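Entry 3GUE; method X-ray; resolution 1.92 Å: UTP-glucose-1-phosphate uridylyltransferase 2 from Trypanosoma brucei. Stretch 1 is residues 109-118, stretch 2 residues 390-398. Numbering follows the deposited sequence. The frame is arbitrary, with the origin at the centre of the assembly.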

# COMPACT_ATOMS: atom_id res chain seq x y z
N ASP A 109 12.25 -8.77 6.53
CA ASP A 109 12.49 -9.87 7.47
C ASP A 109 11.21 -10.63 7.74
O ASP A 109 11.14 -11.83 7.48
CB ASP A 109 13.06 -9.37 8.80
CG ASP A 109 14.51 -9.04 8.72
OD1 ASP A 109 15.29 -9.94 8.31
OD2 ASP A 109 14.85 -7.88 9.05
N PHE A 110 10.20 -9.92 8.26
CA PHE A 110 8.86 -10.51 8.51
C PHE A 110 8.20 -11.20 7.30
O PHE A 110 7.69 -12.30 7.44
CB PHE A 110 7.92 -9.54 9.22
CG PHE A 110 8.25 -9.36 10.68
CD1 PHE A 110 8.06 -10.42 11.57
CD2 PHE A 110 8.77 -8.15 11.17
CE1 PHE A 110 8.38 -10.29 12.94
CE2 PHE A 110 9.08 -8.00 12.51
CZ PHE A 110 8.88 -9.07 13.41
N THR A 111 8.33 -10.60 6.11
CA THR A 111 7.85 -11.20 4.84
C THR A 111 8.61 -12.49 4.49
O THR A 111 7.97 -13.49 4.15
CB THR A 111 7.95 -10.18 3.65
OG1 THR A 111 7.06 -9.08 3.87
CG2 THR A 111 7.62 -10.84 2.31
N ALA A 112 9.94 -12.46 4.57
CA ALA A 112 10.78 -13.64 4.32
C ALA A 112 10.53 -14.78 5.31
O ALA A 112 10.55 -15.96 4.94
CB ALA A 112 12.26 -13.28 4.30
N LEU A 113 10.31 -14.42 6.57
CA LEU A 113 10.07 -15.39 7.64
C LEU A 113 8.67 -15.99 7.58
O LEU A 113 8.49 -17.16 7.89
CB LEU A 113 10.31 -14.73 9.02
CG LEU A 113 11.75 -14.39 9.48
CD1 LEU A 113 11.71 -13.59 10.76
CD2 LEU A 113 12.66 -15.60 9.64
N GLN A 114 7.68 -15.16 7.21
CA GLN A 114 6.29 -15.61 6.98
C GLN A 114 6.25 -16.66 5.87
O GLN A 114 5.60 -17.69 6.02
CB GLN A 114 5.41 -14.43 6.58
CG GLN A 114 4.95 -13.57 7.76
CD GLN A 114 4.32 -12.25 7.37
OE1 GLN A 114 3.95 -12.04 6.20
NE2 GLN A 114 4.17 -11.36 8.35
N LEU A 115 6.99 -16.40 4.79
CA LEU A 115 6.97 -17.26 3.60
C LEU A 115 7.58 -18.60 3.94
O LEU A 115 7.06 -19.65 3.57
CB LEU A 115 7.76 -16.59 2.47
CG LEU A 115 8.00 -17.36 1.17
CD1 LEU A 115 6.69 -17.49 0.37
CD2 LEU A 115 9.08 -16.65 0.35
N GLU A 116 8.71 -18.53 4.63
CA GLU A 116 9.45 -19.69 5.07
C GLU A 116 8.58 -20.52 6.01
O GLU A 116 8.56 -21.73 5.87
CB GLU A 116 10.77 -19.24 5.74
CG GLU A 116 11.62 -20.33 6.30
CD GLU A 116 11.99 -20.04 7.74
OE1 GLU A 116 12.68 -19.02 8.02
OE2 GLU A 116 11.56 -20.84 8.60
N HIS A 117 7.84 -19.87 6.93
CA HIS A 117 6.92 -20.62 7.82
C HIS A 117 5.81 -21.32 7.03
O HIS A 117 5.48 -22.46 7.32
CB HIS A 117 6.28 -19.71 8.91
CG HIS A 117 5.45 -20.47 9.92
ND1 HIS A 117 5.98 -20.94 11.10
CD2 HIS A 117 4.15 -20.82 9.93
CE1 HIS A 117 5.04 -21.57 11.79
NE2 HIS A 117 3.92 -21.50 11.10
N PHE A 118 5.24 -20.60 6.06
CA PHE A 118 4.18 -21.11 5.19
C PHE A 118 4.65 -22.35 4.44
O PHE A 118 4.03 -23.41 4.52
CB PHE A 118 3.72 -20.02 4.21
CG PHE A 118 2.41 -20.31 3.52
CD1 PHE A 118 1.22 -19.80 4.02
CD2 PHE A 118 2.37 -21.12 2.38
CE1 PHE A 118 -0.00 -20.07 3.38
CE2 PHE A 118 1.15 -21.41 1.74
CZ PHE A 118 -0.04 -20.87 2.24
N GLN A 390 1.56 -7.30 17.74
CA GLN A 390 2.23 -8.45 18.30
C GLN A 390 2.59 -9.40 17.18
O GLN A 390 1.88 -9.49 16.21
CB GLN A 390 1.29 -9.21 19.28
CG GLN A 390 0.68 -8.35 20.39
CD GLN A 390 -0.20 -9.11 21.35
OE1 GLN A 390 -0.58 -10.25 21.10
NE2 GLN A 390 -0.50 -8.49 22.48
N VAL A 391 3.68 -10.14 17.37
CA VAL A 391 4.09 -11.19 16.45
C VAL A 391 3.38 -12.52 16.76
O VAL A 391 3.38 -12.98 17.89
CB VAL A 391 5.63 -11.31 16.41
CG1 VAL A 391 6.09 -12.35 15.38
CG2 VAL A 391 6.23 -9.95 16.10
N THR A 392 2.79 -13.11 15.74
CA THR A 392 2.12 -14.40 15.85
C THR A 392 3.06 -15.58 15.49
O THR A 392 4.13 -15.39 14.91
CB THR A 392 0.87 -14.46 14.94
OG1 THR A 392 1.29 -14.60 13.59
CG2 THR A 392 0.03 -13.20 15.05
N GLU A 393 2.66 -16.79 15.83
CA GLU A 393 3.49 -17.96 15.58
C GLU A 393 3.86 -18.02 14.09
O GLU A 393 5.03 -18.29 13.74
CB GLU A 393 2.77 -19.23 16.03
CG GLU A 393 3.65 -20.48 16.14
CD GLU A 393 2.83 -21.73 16.39
OE1 GLU A 393 1.86 -21.65 17.18
OE2 GLU A 393 3.15 -22.80 15.80
N ASP A 394 2.90 -17.70 13.23
CA ASP A 394 3.12 -17.72 11.79
C ASP A 394 3.81 -16.45 11.25
O ASP A 394 3.83 -16.22 10.03
CB ASP A 394 1.82 -18.06 11.03
CG ASP A 394 0.73 -16.99 11.18
OD1 ASP A 394 0.79 -16.17 12.11
OD2 ASP A 394 -0.20 -16.99 10.35
N GLN A 395 4.39 -15.68 12.17
CA GLN A 395 5.23 -14.50 11.87
C GLN A 395 4.50 -13.28 11.31
O GLN A 395 5.10 -12.43 10.66
CB GLN A 395 6.43 -14.89 11.00
CG GLN A 395 7.32 -16.00 11.61
CD GLN A 395 8.12 -15.54 12.81
OE1 GLN A 395 7.90 -14.45 13.36
NE2 GLN A 395 9.06 -16.37 13.22
N ARG A 396 3.20 -13.18 11.55
CA ARG A 396 2.44 -12.02 11.11
C ARG A 396 2.48 -10.99 12.24
O ARG A 396 2.84 -11.32 13.37
CB ARG A 396 1.00 -12.40 10.74
CG ARG A 396 0.89 -13.21 9.45
CD ARG A 396 -0.55 -13.36 8.97
NE ARG A 396 -1.38 -14.02 9.97
CZ ARG A 396 -2.43 -13.45 10.56
NH1 ARG A 396 -2.80 -12.22 10.22
NH2 ARG A 396 -3.12 -14.13 11.48
N LEU A 397 2.19 -9.75 11.90
CA LEU A 397 1.97 -8.72 12.91
C LEU A 397 0.49 -8.41 12.98
O LEU A 397 -0.15 -8.18 11.95
CB LEU A 397 2.78 -7.47 12.62
CG LEU A 397 4.22 -7.63 13.09
CD1 LEU A 397 5.04 -8.50 12.17
CD2 LEU A 397 4.87 -6.31 13.23
N VAL A 398 -0.05 -8.41 14.19
CA VAL A 398 -1.51 -8.28 14.38
C VAL A 398 -1.81 -7.41 15.61
O VAL A 398 -1.07 -7.42 16.59
CB VAL A 398 -2.18 -9.65 14.58
CG1 VAL A 398 -1.93 -10.58 13.34
CG2 VAL A 398 -1.67 -10.30 15.84
O HOH W 1 3.56 -17.67 7.63

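Residues 109-118 form an unbroken piece of a longer helix, and one side of it packs against a hairpin-like segment, residues 390-398, in which two short strand ends are joined by a loop. The strand ends are paired through Gln390 N to Val398 O (2.9 Å) and Val398 N to Gln390 O (3.0 Å). Between them lies a type I turn from Thr392 to Gln395, closed by the bond from Gln395 N to Thr392 O (2.8 Å). By CA position the stretches come nearest at Gln114 and Gln395, whose CA atoms are 5.1 Å apart, and the contact buries 454 Å² in total.

Asp109 takes no part, and the first residue to meet the hairpin is Phe110. Its CA-to-CB bond points sideways, but the m rotamer at chi1 brings the ring closer. Leu397 CD1 sits 3.6 Å from the centroid of the Phe110 ring, only 11° off the ring normal, so the methyl group addresses the pi face in a CH-pi contact. Val391 CG2 adds an apolar contact with Phe110 CE1 at 3.8 Å, so the ring bridges residues from both strands of the hairpin.

Thr111 directs its CB away, and Ala112 is out of reach. One helical turn beyond Phe110, Leu113 points toward the hairpin and makes a looser contact, its CB 4.2 Å from Gln395 CG, the aliphatic part of the glutamine.

Gln114 supplies the direct hydrogen bond between the stretches. Its CB also points sideways, yet the extended chi2 carries the amide to the hairpin, where NE2 donates to Gln395 O at 2.7 Å with a nearly straight angle of 162°. A side-chain amide thus satisfies a backbone carbonyl at the end of the turn, while Gln114 CG packs 3.8 Å from Gln395 CB. The backbone of Gln114 contributes as well: a water donates to Gln114 O (2.6 Å) and to Asp394 O (2.8 Å), linking a helix carbonyl to one in the turn.

Leu115 faces away and Glu116 stays clear of the hairpin. His117, one turn beyond Leu113, points toward the turn and lays a ring face against its backbone. Asp394 CA lies 3.9 Å from the centroid of the His117 ring, 17° off the normal, a second CH-pi contact; Glu393 O is over a face too, 3.8 Å from His117 CE1. The CA-to-CB bond of Asp394 points sideways, with CB 3.8 Å from His117 CD2, but the end of the side chain leads away from the helix, and Asp394 OD2 forms a salt bridge with Arg396 NE (3.2 Å) within the hairpin. Phe118 makes no contact.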